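Local coordinates for protein hydrolase, NUDIX family (Clostridium perfringens ATCC 13124, PDB 3F6A) that probably hydrolyses nucleoside diphosphate derivatives linked to another moiety, as many Nudix hydrolases do, at residues T87-G90 with H96-I99; E41-A46 with I99-Y104; M30-G35 with E138-M143. All blocks are in the same frame, centred on the assembly; numbering follows the deposited sequence.

Overall arrangement
Contact 1 lies within one mixed sheet, contacts 2 and 3 set helices against it, and their chemistry follows their place in it. Contact 1, its centre about 14 Å from the centre of the chain, is a beta hairpin pairing held by main-chain hydrogen bonds, with one histidine ring laid over a glycine. Contact 2 shares I99 and strand 98-106 with it but lies deeper, its centre about 7 Å from that of the chain; there a helix start meets the strand through a proline and two aromatic residues. Contact 3, centred about 8 Å from the chain centre and only partly buried, sets helix 138-150 against strand 30-36 with mainly apolar side chains and no hydrogen bond across. All three also touch the second subunit.

Contact 1 of 3, residues T87-G90 with H96-I99; sequences TILG and HSHI
Strand residues L89 and G90 run antiparallel to H98 and I99, the two segments pointing 172° apart, with L89 facing I99 as a non-hydrogen-bonded pair and G90 facing H98 as a hydrogen-bonded one. G90 N donates to H98 O at 2.7 Å, and H98 N returns a bond to G90 O at 2.9 Å. S97 CA adds a CA-H...O contact of 3.3 Å to the same G90 O. The H98 ring then folds back over its partner: CG sits between the backbone N and the carbonyl carbon (chi1 58°), which lays one ring face on G90, whose CA is 4.0 Å from the ring centroid in a CH-pi contact. The hairpin formed by strands 86-90 and 98-106 belongs to the mixed sheet of the Nudix fold, and I88 and L89 continue that sheet antiparallel into a strand of the second subunit. On the other face of the hairpin from the H98 ring, L89 has CG anti to its main-chain nitrogen, a turn that brings CD1 to 3.4 Å from H98 O and alongside S97 OG. T87 and I99 meet through their CG2 methyls, 3.8 Å apart, the two side chains crossing at a slant. Near the loop end, a water lies 2.9 Å from S97 OG and gives a weak bond to G90 O. H98 ND1 makes a weak hydrogen bond to T8 OG1 of strand 7-15.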
ATOM      1  N   THR A  87       1.622   0.371   5.792  1.00 15.61           N
ATOM      2  CA  THR A  87       0.364  -0.356   5.825  1.00 16.47           C
ATOM      3  C   THR A  87       0.267  -0.995   7.207  1.00 17.82           C
ATOM      4  O   THR A  87       1.122  -1.797   7.605  1.00 14.89           O
ATOM      5  CB  THR A  87       0.315  -1.442   4.731  1.00 17.17           C
ATOM      6  OG1 THR A  87       0.373  -0.820   3.440  1.00 18.86           O
ATOM      7  CG2 THR A  87      -0.964  -2.246   4.836  1.00 17.31           C
ATOM      8  N   ILE A  88      -0.785  -0.638   7.937  1.00 18.91           N
ATOM      9  CA  ILE A  88      -0.982  -1.146   9.290  1.00 19.92           C
ATOM     10  C   ILE A  88      -2.331  -1.831   9.521  1.00 18.79           C
ATOM     11  O   ILE A  88      -3.356  -1.429   8.961  1.00 16.67           O
ATOM     12  CB  ILE A  88      -0.828   0.009  10.302  1.00 21.06           C
ATOM     13  CG1 ILE A  88       0.588   0.581  10.203  1.00 22.26           C
ATOM     14  CG2 ILE A  88      -1.133  -0.476  11.718  1.00 25.49           C
ATOM     15  CD1 ILE A  88       0.813   1.810  11.065  1.00 27.41           C
ATOM     16  N   LEU A  89      -2.320  -2.874  10.347  1.00 16.73           N
ATOM     17  CA  LEU A  89      -3.548  -3.595  10.671  1.00 17.49           C
ATOM     18  C   LEU A  89      -4.089  -3.068  12.001  1.00 19.77           C
ATOM     19  O   LEU A  89      -3.425  -3.176  13.045  1.00 18.71           O
ATOM     20  CB  LEU A  89      -3.285  -5.098  10.771  1.00 17.51           C
ATOM     21  CG  LEU A  89      -4.504  -5.972  11.100  1.00 18.45           C
ATOM     22  CD1 LEU A  89      -5.551  -5.855  10.000  1.00 16.54           C
ATOM     23  CD2 LEU A  89      -4.057  -7.427  11.262  1.00 19.83           C
ATOM     24  N   GLY A  90      -5.288  -2.489  11.943  1.00 18.91           N
ATOM     25  CA  GLY A  90      -5.927  -1.924  13.115  1.00 21.15           C
ATOM     26  C   GLY A  90      -7.042  -2.809  13.637  1.00 23.30           C
ATOM     27  O   GLY A  90      -7.656  -3.578  12.890  1.00 18.43           O
ATOM     28  N   HIS A  96     -13.469  -2.956  14.279  1.00 24.38           N
ATOM     29  CA  HIS A  96     -13.486  -4.186  13.505  1.00 23.61           C
ATOM     30  C   HIS A  96     -12.118  -4.202  12.833  1.00 22.61           C
ATOM     31  O   HIS A  96     -11.553  -3.144  12.544  1.00 20.40           O
ATOM     32  CB  HIS A  96     -14.625  -4.189  12.475  1.00 24.64           C
ATOM     33  CG  HIS A  96     -14.565  -3.067  11.484  1.00 28.57           C
ATOM     34  ND1 HIS A  96     -13.678  -3.053  10.427  1.00 32.30           N
ATOM     35  CD2 HIS A  96     -15.294  -1.932  11.378  1.00 29.47           C
ATOM     36  CE1 HIS A  96     -13.866  -1.957   9.711  1.00 29.66           C
ATOM     37  NE2 HIS A  96     -14.839  -1.260  10.266  1.00 32.58           N
ATOM     38  N   SER A  97     -11.564  -5.389  12.617  1.00 22.05           N
ATOM     39  CA  SER A  97     -10.246  -5.485  12.004  1.00 22.72           C
ATOM     40  C   SER A  97     -10.237  -4.723  10.693  1.00 21.05           C
ATOM     41  O   SER A  97     -11.188  -4.794   9.917  1.00 22.13           O
ATOM     42  CB  SER A  97      -9.862  -6.947  11.770  1.00 23.33           C
ATOM     43  OG  SER A  97      -8.474  -7.058  11.502  1.00 26.38           O
ATOM     44  N   HIS A  98      -9.171  -3.972  10.455  1.00 19.19           N
ATOM     45  CA  HIS A  98      -9.075  -3.201   9.229  1.00 19.88           C
ATOM     46  C   HIS A  98      -7.645  -2.859   8.863  1.00 20.80           C
ATOM     47  O   HIS A  98      -6.770  -2.744   9.726  1.00 20.86           O
ATOM     48  CB  HIS A  98      -9.881  -1.907   9.359  1.00 20.49           C
ATOM     49  CG  HIS A  98      -9.455  -1.039  10.502  1.00 20.53           C
ATOM     50  ND1 HIS A  98      -8.589   0.025  10.352  1.00 23.27           N
ATOM     51  CD2 HIS A  98      -9.787  -1.069  11.814  1.00 21.27           C
ATOM     52  CE1 HIS A  98      -8.411   0.614  11.523  1.00 20.25           C
ATOM     53  NE2 HIS A  98      -9.128  -0.030  12.425  1.00 23.03           N
ATOM     54  N   ILE A  99      -7.425  -2.700   7.567  1.00 20.92           N
ATOM     55  CA  ILE A  99      -6.126  -2.329   7.044  1.00 22.45           C
ATOM     56  C   ILE A  99      -6.132  -0.814   6.945  1.00 21.96           C
ATOM     57  O   ILE A  99      -7.110  -0.216   6.494  1.00 22.63           O
ATOM     58  CB  ILE A  99      -5.906  -2.926   5.639  1.00 24.76           C
ATOM     59  CG1 ILE A  99      -5.686  -4.434   5.755  1.00 27.51           C
ATOM     60  CG2 ILE A  99      -4.725  -2.250   4.954  1.00 25.63           C
ATOM     61  CD1 ILE A  99      -5.578  -5.137   4.424  1.00 29.16           C
TER
HETATM   62  O   HOH W   1      -6.709  -6.728  13.763  1.00 38.12           O

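Contact 2 of 3, residues E41-A46 with I99-Y104; sequences ELPEEA and IDFVYY
P43 and Y103 meet where helix 43-55 begins beside strand 98-106, and Y103 can be followed outward from the strand. Its CB leaves the backbone toward the helix. With CG anti to the carbonyl carbon (chi1 -65°), the ring leans out from the strand and carries OH to the proline. Farther along the ring, CZ lies 4.3 Å from P43 CB, an oblique approach. At the tip, OH reaches that same CB at 3.4 Å, while E44 N is the next nearest, at 4.2 Å. F101, two residues earlier on the same face of the strand, completes the seat for the proline: its CD2 is 4.3 Å from P43 CB, and I99 CG2 lies over one face of its ring. P84 packs on both F101 and Y103, and F101 also meets F101 of the second subunit. Residues 35-56 fit the Nudix box, whose helix this is, with L42 at the N-cap position. No hydrogen bond crosses between the segments: E44 OE2 accepts from I82 N and E45 OE1 from L42 N at 3.1 Å, neither across this contact, and the helix start is held to the strand by van der Waals contact.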
ATOM      1  N   GLU A  41     -13.693   4.403  -4.676  1.00 29.89           N
ATOM      2  CA  GLU A  41     -12.890   5.585  -4.363  1.00 25.12           C
ATOM      3  C   GLU A  41     -11.446   5.129  -4.143  1.00 22.04           C
ATOM      4  O   GLU A  41     -11.207   4.121  -3.487  1.00 21.37           O
ATOM      5  CB  GLU A  41     -13.398   6.281  -3.097  1.00 25.44           C
ATOM      6  CG  GLU A  41     -12.492   7.417  -2.635  1.00 24.81           C
ATOM      7  CD  GLU A  41     -12.997   8.118  -1.388  1.00 26.61           C
ATOM      8  OE1 GLU A  41     -13.202   7.444  -0.356  1.00 23.38           O
ATOM      9  OE2 GLU A  41     -13.181   9.350  -1.448  1.00 24.67           O
ATOM     10  N   LEU A  42     -10.489   5.866  -4.694  1.00 19.66           N
ATOM     11  CA  LEU A  42      -9.077   5.515  -4.535  1.00 20.39           C
ATOM     12  C   LEU A  42      -8.620   5.890  -3.134  1.00 20.66           C
ATOM     13  O   LEU A  42      -9.048   6.910  -2.590  1.00 19.36           O
ATOM     14  CB  LEU A  42      -8.206   6.274  -5.538  1.00 19.82           C
ATOM     15  CG  LEU A  42      -8.493   6.190  -7.040  1.00 21.41           C
ATOM     16  CD1 LEU A  42      -7.540   7.137  -7.770  1.00 20.02           C
ATOM     17  CD2 LEU A  42      -8.332   4.758  -7.535  1.00 21.24           C
ATOM     18  N   PRO A  43      -7.737   5.074  -2.533  1.00 21.12           N
ATOM     19  CA  PRO A  43      -7.249   5.378  -1.183  1.00 20.38           C
ATOM     20  C   PRO A  43      -6.718   6.812  -1.085  1.00 20.12           C
ATOM     21  O   PRO A  43      -6.870   7.464  -0.057  1.00 20.20           O
ATOM     22  CB  PRO A  43      -6.145   4.339  -0.973  1.00 20.45           C
ATOM     23  CG  PRO A  43      -6.657   3.146  -1.758  1.00 21.16           C
ATOM     24  CD  PRO A  43      -7.167   3.804  -3.030  1.00 22.27           C
ATOM     25  N   GLU A  44      -6.101   7.298  -2.161  1.00 20.03           N
ATOM     26  CA  GLU A  44      -5.548   8.650  -2.171  1.00 20.25           C
ATOM     27  C   GLU A  44      -6.629   9.725  -2.183  1.00 19.63           C
ATOM     28  O   GLU A  44      -6.463  10.783  -1.576  1.00 17.62           O
ATOM     29  CB  GLU A  44      -4.623   8.838  -3.377  1.00 20.62           C
ATOM     30  CG  GLU A  44      -5.283   8.603  -4.729  1.00 20.14           C
ATOM     31  CD  GLU A  44      -4.268   8.511  -5.862  1.00 23.14           C
ATOM     32  OE1 GLU A  44      -4.115   9.493  -6.616  1.00 24.80           O
ATOM     33  OE2 GLU A  44      -3.612   7.456  -5.988  1.00 19.50           O
ATOM     34  N   GLU A  45      -7.731   9.460  -2.878  1.00 20.12           N
ATOM     35  CA  GLU A  45      -8.822  10.427  -2.933  1.00 20.19           C
ATOM     36  C   GLU A  45      -9.456  10.484  -1.553  1.00 19.52           C
ATOM     37  O   GLU A  45      -9.919  11.535  -1.119  1.00 16.97           O
ATOM     38  CB  GLU A  45      -9.854  10.013  -3.984  1.00 21.13           C
ATOM     39  CG  GLU A  45      -9.260   9.927  -5.384  1.00 25.30           C
ATOM     40  CD  GLU A  45     -10.266   9.508  -6.440  1.00 28.81           C
ATOM     41  OE1 GLU A  45     -11.051   8.569  -6.180  1.00 26.61           O
ATOM     42  OE2 GLU A  45     -10.257  10.107  -7.542  1.00 31.62           O
ATOM     43  N   ALA A  46      -9.448   9.345  -0.857  1.00 19.86           N
ATOM     44  CA  ALA A  46     -10.001   9.262   0.491  1.00 21.18           C
ATOM     45  C   ALA A  46      -9.186  10.137   1.440  1.00 21.96           C
ATOM     46  O   ALA A  46      -9.742  10.759   2.351  1.00 22.83           O
ATOM     47  CB  ALA A  46      -9.999   7.814   0.979  1.00 20.77           C
ATOM     48  N   ILE A  99      -7.425  -2.700   7.567  1.00 20.92           N
ATOM     49  CA  ILE A  99      -6.126  -2.329   7.044  1.00 22.45           C
ATOM     50  C   ILE A  99      -6.132  -0.814   6.945  1.00 21.96           C
ATOM     51  O   ILE A  99      -7.110  -0.216   6.494  1.00 22.63           O
ATOM     52  CB  ILE A  99      -5.906  -2.926   5.639  1.00 24.76           C
ATOM     53  CG1 ILE A  99      -5.686  -4.434   5.755  1.00 27.51           C
ATOM     54  CG2 ILE A  99      -4.725  -2.250   4.954  1.00 25.63           C
ATOM     55  CD1 ILE A  99      -5.578  -5.137   4.424  1.00 29.16           C
ATOM     56  N   ASP A 100      -5.050  -0.187   7.381  1.00 22.14           N
ATOM     57  CA  ASP A 100      -4.958   1.258   7.311  1.00 21.26           C
ATOM     58  C   ASP A 100      -3.765   1.675   6.468  1.00 20.18           C
ATOM     59  O   ASP A 100      -2.613   1.398   6.824  1.00 18.41           O
ATOM     60  CB  ASP A 100      -4.837   1.858   8.711  1.00 25.18           C
ATOM     61  CG  ASP A 100      -4.731   3.369   8.683  1.00 29.64           C
ATOM     62  OD1 ASP A 100      -5.700   4.032   8.257  1.00 33.74           O
ATOM     63  OD2 ASP A 100      -3.673   3.895   9.080  1.00 35.17           O
ATOM     64  N   PHE A 101      -4.053   2.323   5.341  1.00 17.48           N
ATOM     65  CA  PHE A 101      -3.016   2.808   4.437  1.00 18.55           C
ATOM     66  C   PHE A 101      -2.595   4.188   4.902  1.00 16.58           C
ATOM     67  O   PHE A 101      -3.387   5.125   4.873  1.00 15.36           O
ATOM     68  CB  PHE A 101      -3.541   2.876   2.997  1.00 20.31           C
ATOM     69  CG  PHE A 101      -3.762   1.526   2.371  1.00 22.13           C
ATOM     70  CD1 PHE A 101      -2.771   0.550   2.432  1.00 24.17           C
ATOM     71  CD2 PHE A 101      -4.950   1.230   1.712  1.00 24.91           C
ATOM     72  CE1 PHE A 101      -2.962  -0.701   1.845  1.00 23.61           C
ATOM     73  CE2 PHE A 101      -5.147  -0.013   1.124  1.00 23.74           C
ATOM     74  CZ  PHE A 101      -4.152  -0.979   1.191  1.00 23.57           C
ATOM     75  N   VAL A 102      -1.338   4.304   5.323  1.00 17.76           N
ATOM     76  CA  VAL A 102      -0.806   5.560   5.837  1.00 16.81           C
ATOM     77  C   VAL A 102      -0.077   6.414   4.815  1.00 17.49           C
ATOM     78  O   VAL A 102       0.830   5.944   4.138  1.00 15.60           O
ATOM     79  CB  VAL A 102       0.148   5.297   7.008  1.00 16.45           C
ATOM     80  CG1 VAL A 102       0.618   6.615   7.606  1.00 18.50           C
ATOM     81  CG2 VAL A 102      -0.549   4.456   8.048  1.00 17.23           C
ATOM     82  N   TYR A 103      -0.469   7.684   4.738  1.00 17.51           N
ATOM     83  CA  TYR A 103       0.128   8.636   3.811  1.00 18.78           C
ATOM     84  C   TYR A 103       0.647   9.851   4.562  1.00 18.08           C
ATOM     85  O   TYR A 103       0.137  10.196   5.631  1.00 18.76           O
ATOM     86  CB  TYR A 103      -0.918   9.112   2.798  1.00 19.02           C
ATOM     87  CG  TYR A 103      -1.431   8.045   1.867  1.00 19.51           C
ATOM     88  CD1 TYR A 103      -0.940   7.933   0.568  1.00 22.75           C
ATOM     89  CD2 TYR A 103      -2.414   7.141   2.283  1.00 23.44           C
ATOM     90  CE1 TYR A 103      -1.414   6.949  -0.299  1.00 22.21           C
ATOM     91  CE2 TYR A 103      -2.895   6.154   1.421  1.00 23.63           C
ATOM     92  CZ  TYR A 103      -2.387   6.068   0.135  1.00 24.47           C
ATOM     93  OH  TYR A 103      -2.851   5.100  -0.721  1.00 31.42           O
ATOM     94  N   TYR A 104       1.665  10.498   4.002  1.00 18.04           N
ATOM     95  CA  TYR A 104       2.219  11.709   4.594  1.00 17.71           C
ATOM     96  C   TYR A 104       1.934  12.806   3.575  1.00 18.46           C
ATOM     97  O   TYR A 104       1.956  12.556   2.370  1.00 19.04           O
ATOM     98  CB  TYR A 104       3.733  11.583   4.828  1.00 18.93           C
ATOM     99  CG  TYR A 104       4.145  10.500   5.818  1.00 16.73           C
ATOM    100  CD1 TYR A 104       3.236   9.978   6.740  1.00 16.47           C
ATOM    101  CD2 TYR A 104       5.452  10.020   5.843  1.00 18.73           C
ATOM    102  CE1 TYR A 104       3.624   9.001   7.667  1.00 18.38           C
ATOM    103  CE2 TYR A 104       5.851   9.046   6.761  1.00 19.30           C
ATOM    104  CZ  TYR A 104       4.932   8.541   7.670  1.00 17.80           C
ATOM    105  OH  TYR A 104       5.335   7.580   8.573  1.00 18.64           O
TER

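Contact 3 of 3, residues M30-G35 with E138-M143; sequences MLPLGG and ENILVM
Strand 30-36, one strand with a break in it, passes the first turns of helix 138-150, and L31 and I140 have the nearest CA atoms across the segments, 6.9 Å apart. One side chain, I140, carries almost the whole contact from the helix side. Its CG1 is anti to the carbonyl carbon (chi1 -64°) and the chain bends again at chi2 -59°, which sends CD1 to the proline, while CG2, anti to the backbone N, turns to M30 O. I140 CD1 and P32 CD reach toward each other tip to tip, 3.8 Å apart. L31 CD2 lies 4.0 Å from I140 CG1, the side chains slanting across one another. The branch methyl CG2 of I140 rests near M30 O at 4.2 Å. F12 of strand 7-15 packs on both P32 and I140, and L21 of strand 18-23 on I140, so the isoleucine is fitted among several strands. The neighbouring N139 faces another way, its amide bonded to S76 and E78 of the second subunit. While I140 of the C-terminal helix packs on P32, F12 and L21, L33 of the same strand as P32 touches E54 and A55 of the Nudix-box helix 43-55, an arrangement consistent with the alpha/beta/alpha sandwich of Nudix proteins.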
HETATM    1  N   MSE A  30      -5.035  11.102  20.635  1.00 28.03           N
HETATM    2  CA  MSE A  30      -4.688  11.885  19.453  1.00 26.30           C
HETATM    3  C   MSE A  30      -4.361  10.962  18.276  1.00 24.95           C
HETATM    4  O   MSE A  30      -3.595  10.004  18.422  1.00 21.28           O
HETATM    5  CB  MSE A  30      -3.490  12.785  19.751  1.00 28.40           C
HETATM    6  CG  MSE A  30      -3.767  13.821  20.839  1.00 34.03           C
HETATM    7 SE   MSE A  30      -5.400  14.842  20.538  1.00 40.50          SE
HETATM    8  CE  MSE A  30      -4.754  16.005  19.156  1.00 33.28           C
ATOM      9  N   LEU A  31      -4.950  11.244  17.114  1.00 19.43           N
ATOM     10  CA  LEU A  31      -4.717  10.434  15.920  1.00 18.27           C
ATOM     11  C   LEU A  31      -4.627  11.297  14.667  1.00 18.88           C
ATOM     12  O   LEU A  31      -5.074  12.452  14.653  1.00 16.41           O
ATOM     13  CB  LEU A  31      -5.854   9.427  15.731  1.00 20.52           C
ATOM     14  CG  LEU A  31      -6.088   8.352  16.795  1.00 23.42           C
ATOM     15  CD1 LEU A  31      -7.362   7.593  16.454  1.00 24.85           C
ATOM     16  CD2 LEU A  31      -4.887   7.407  16.866  1.00 25.27           C
ATOM     17  N   PRO A  32      -4.026  10.756  13.599  1.00 17.31           N
ATOM     18  CA  PRO A  32      -3.928  11.540  12.371  1.00 16.69           C
ATOM     19  C   PRO A  32      -5.314  11.538  11.757  1.00 16.91           C
ATOM     20  O   PRO A  32      -6.179  10.776  12.191  1.00 16.12           O
ATOM     21  CB  PRO A  32      -2.933  10.747  11.538  1.00 16.10           C
ATOM     22  CG  PRO A  32      -3.202   9.330  11.962  1.00 18.14           C
ATOM     23  CD  PRO A  32      -3.319   9.473  13.465  1.00 17.67           C
ATOM     24  N   LEU A  33      -5.537  12.394  10.768  1.00 16.53           N
ATOM     25  CA  LEU A  33      -6.828  12.428  10.104  1.00 14.74           C
ATOM     26  C   LEU A  33      -6.958  11.125   9.318  1.00 17.95           C
ATOM     27  O   LEU A  33      -5.957  10.467   9.028  1.00 15.08           O
ATOM     28  CB  LEU A  33      -6.905  13.621   9.143  1.00 14.76           C
ATOM     29  CG  LEU A  33      -6.541  14.992   9.722  1.00 11.90           C
ATOM     30  CD1 LEU A  33      -6.972  16.098   8.746  1.00 13.63           C
ATOM     31  CD2 LEU A  33      -7.231  15.168  11.063  1.00 11.54           C
ATOM     32  N   GLY A  34      -8.186  10.754   8.970  1.00 18.70           N
ATOM     33  CA  GLY A  34      -8.389   9.527   8.223  1.00 20.97           C
ATOM     34  C   GLY A  34      -9.802   8.990   8.331  1.00 20.62           C
ATOM     35  O   GLY A  34     -10.677   9.636   8.910  1.00 22.03           O
ATOM     36  N   GLY A  35     -10.029   7.803   7.780  1.00 19.64           N
ATOM     37  CA  GLY A  35     -11.354   7.210   7.822  1.00 19.30           C
ATOM     38  C   GLY A  35     -11.514   6.178   6.726  1.00 18.68           C
ATOM     39  O   GLY A  35     -10.554   5.859   6.025  1.00 17.85           O
ATOM     40  N   GLU A 138       2.352   5.215  20.899  1.00 26.51           N
ATOM     41  CA  GLU A 138       3.741   5.233  20.449  1.00 26.67           C
ATOM     42  C   GLU A 138       3.940   5.177  18.930  1.00 25.81           C
ATOM     43  O   GLU A 138       4.755   5.929  18.388  1.00 26.15           O
ATOM     44  CB  GLU A 138       4.517   4.082  21.098  1.00 27.41           C
ATOM     45  CG  GLU A 138       4.501   4.089  22.616  1.00 33.18           C
ATOM     46  CD  GLU A 138       5.007   5.394  23.201  1.00 34.93           C
ATOM     47  OE1 GLU A 138       6.079   5.865  22.765  1.00 36.00           O
ATOM     48  OE2 GLU A 138       4.337   5.942  24.102  1.00 37.40           O
ATOM     49  N   ASN A 139       3.216   4.293  18.241  1.00 23.60           N
ATOM     50  CA  ASN A 139       3.376   4.178  16.793  1.00 24.25           C
ATOM     51  C   ASN A 139       2.919   5.443  16.067  1.00 24.26           C
ATOM     52  O   ASN A 139       3.391   5.746  14.969  1.00 23.36           O
ATOM     53  CB  ASN A 139       2.645   2.932  16.257  1.00 24.52           C
ATOM     54  CG  ASN A 139       1.135   3.037  16.351  1.00 24.37           C
ATOM     55  OD1 ASN A 139       0.597   3.633  17.275  1.00 24.62           O
ATOM     56  ND2 ASN A 139       0.443   2.427  15.399  1.00 25.25           N
ATOM     57  N   ILE A 140       2.006   6.188  16.681  1.00 23.88           N
ATOM     58  CA  ILE A 140       1.547   7.433  16.075  1.00 22.89           C
ATOM     59  C   ILE A 140       2.663   8.460  16.254  1.00 22.60           C
ATOM     60  O   ILE A 140       2.934   9.268  15.359  1.00 22.30           O
ATOM     61  CB  ILE A 140       0.254   7.944  16.742  1.00 21.83           C
ATOM     62  CG1 ILE A 140      -0.884   6.949  16.494  1.00 21.99           C
ATOM     63  CG2 ILE A 140      -0.115   9.316  16.191  1.00 23.92           C
ATOM     64  CD1 ILE A 140      -1.190   6.710  15.022  1.00 20.30           C
ATOM     65  N   LEU A 141       3.319   8.414  17.411  1.00 22.09           N
ATOM     66  CA  LEU A 141       4.422   9.328  17.695  1.00 23.27           C
ATOM     67  C   LEU A 141       5.539   9.099  16.697  1.00 21.54           C
ATOM     68  O   LEU A 141       6.185  10.042  16.246  1.00 22.73           O
ATOM     69  CB  LEU A 141       4.972   9.110  19.108  1.00 24.23           C
ATOM     70  CG  LEU A 141       4.121   9.591  20.282  1.00 28.33           C
ATOM     71  CD1 LEU A 141       4.801   9.230  21.597  1.00 28.92           C
ATOM     72  CD2 LEU A 141       3.918  11.098  20.181  1.00 29.64           C
ATOM     73  N   VAL A 142       5.762   7.838  16.348  1.00 21.84           N
ATOM     74  CA  VAL A 142       6.814   7.493  15.398  1.00 21.44           C
ATOM     75  C   VAL A 142       6.508   7.982  13.986  1.00 22.50           C
ATOM     76  O   VAL A 142       7.355   8.606  13.343  1.00 22.30           O
ATOM     77  CB  VAL A 142       7.037   5.969  15.353  1.00 20.61           C
ATOM     78  CG1 VAL A 142       7.957   5.605  14.217  1.00 19.55           C
ATOM     79  CG2 VAL A 142       7.625   5.498  16.673  1.00 22.49           C
HETATM   80  N   MSE A 143       5.302   7.707  13.499  1.00 21.50           N
HETATM   81  CA  MSE A 143       4.946   8.133  12.151  1.00 21.03           C
HETATM   82  C   MSE A 143       4.869   9.646  12.000  1.00 19.39           C
HETATM   83  O   MSE A 143       5.224  10.190  10.955  1.00 20.20           O
HETATM   84  CB  MSE A 143       3.635   7.476  11.720  1.00 22.30           C
HETATM   85  CG  MSE A 143       3.768   5.956  11.573  1.00 23.20           C
HETATM   86 SE   MSE A 143       2.253   5.076  10.777  1.00 33.46          SE
HETATM   87  CE  MSE A 143       1.068   5.135  12.277  1.00 25.44           C
TER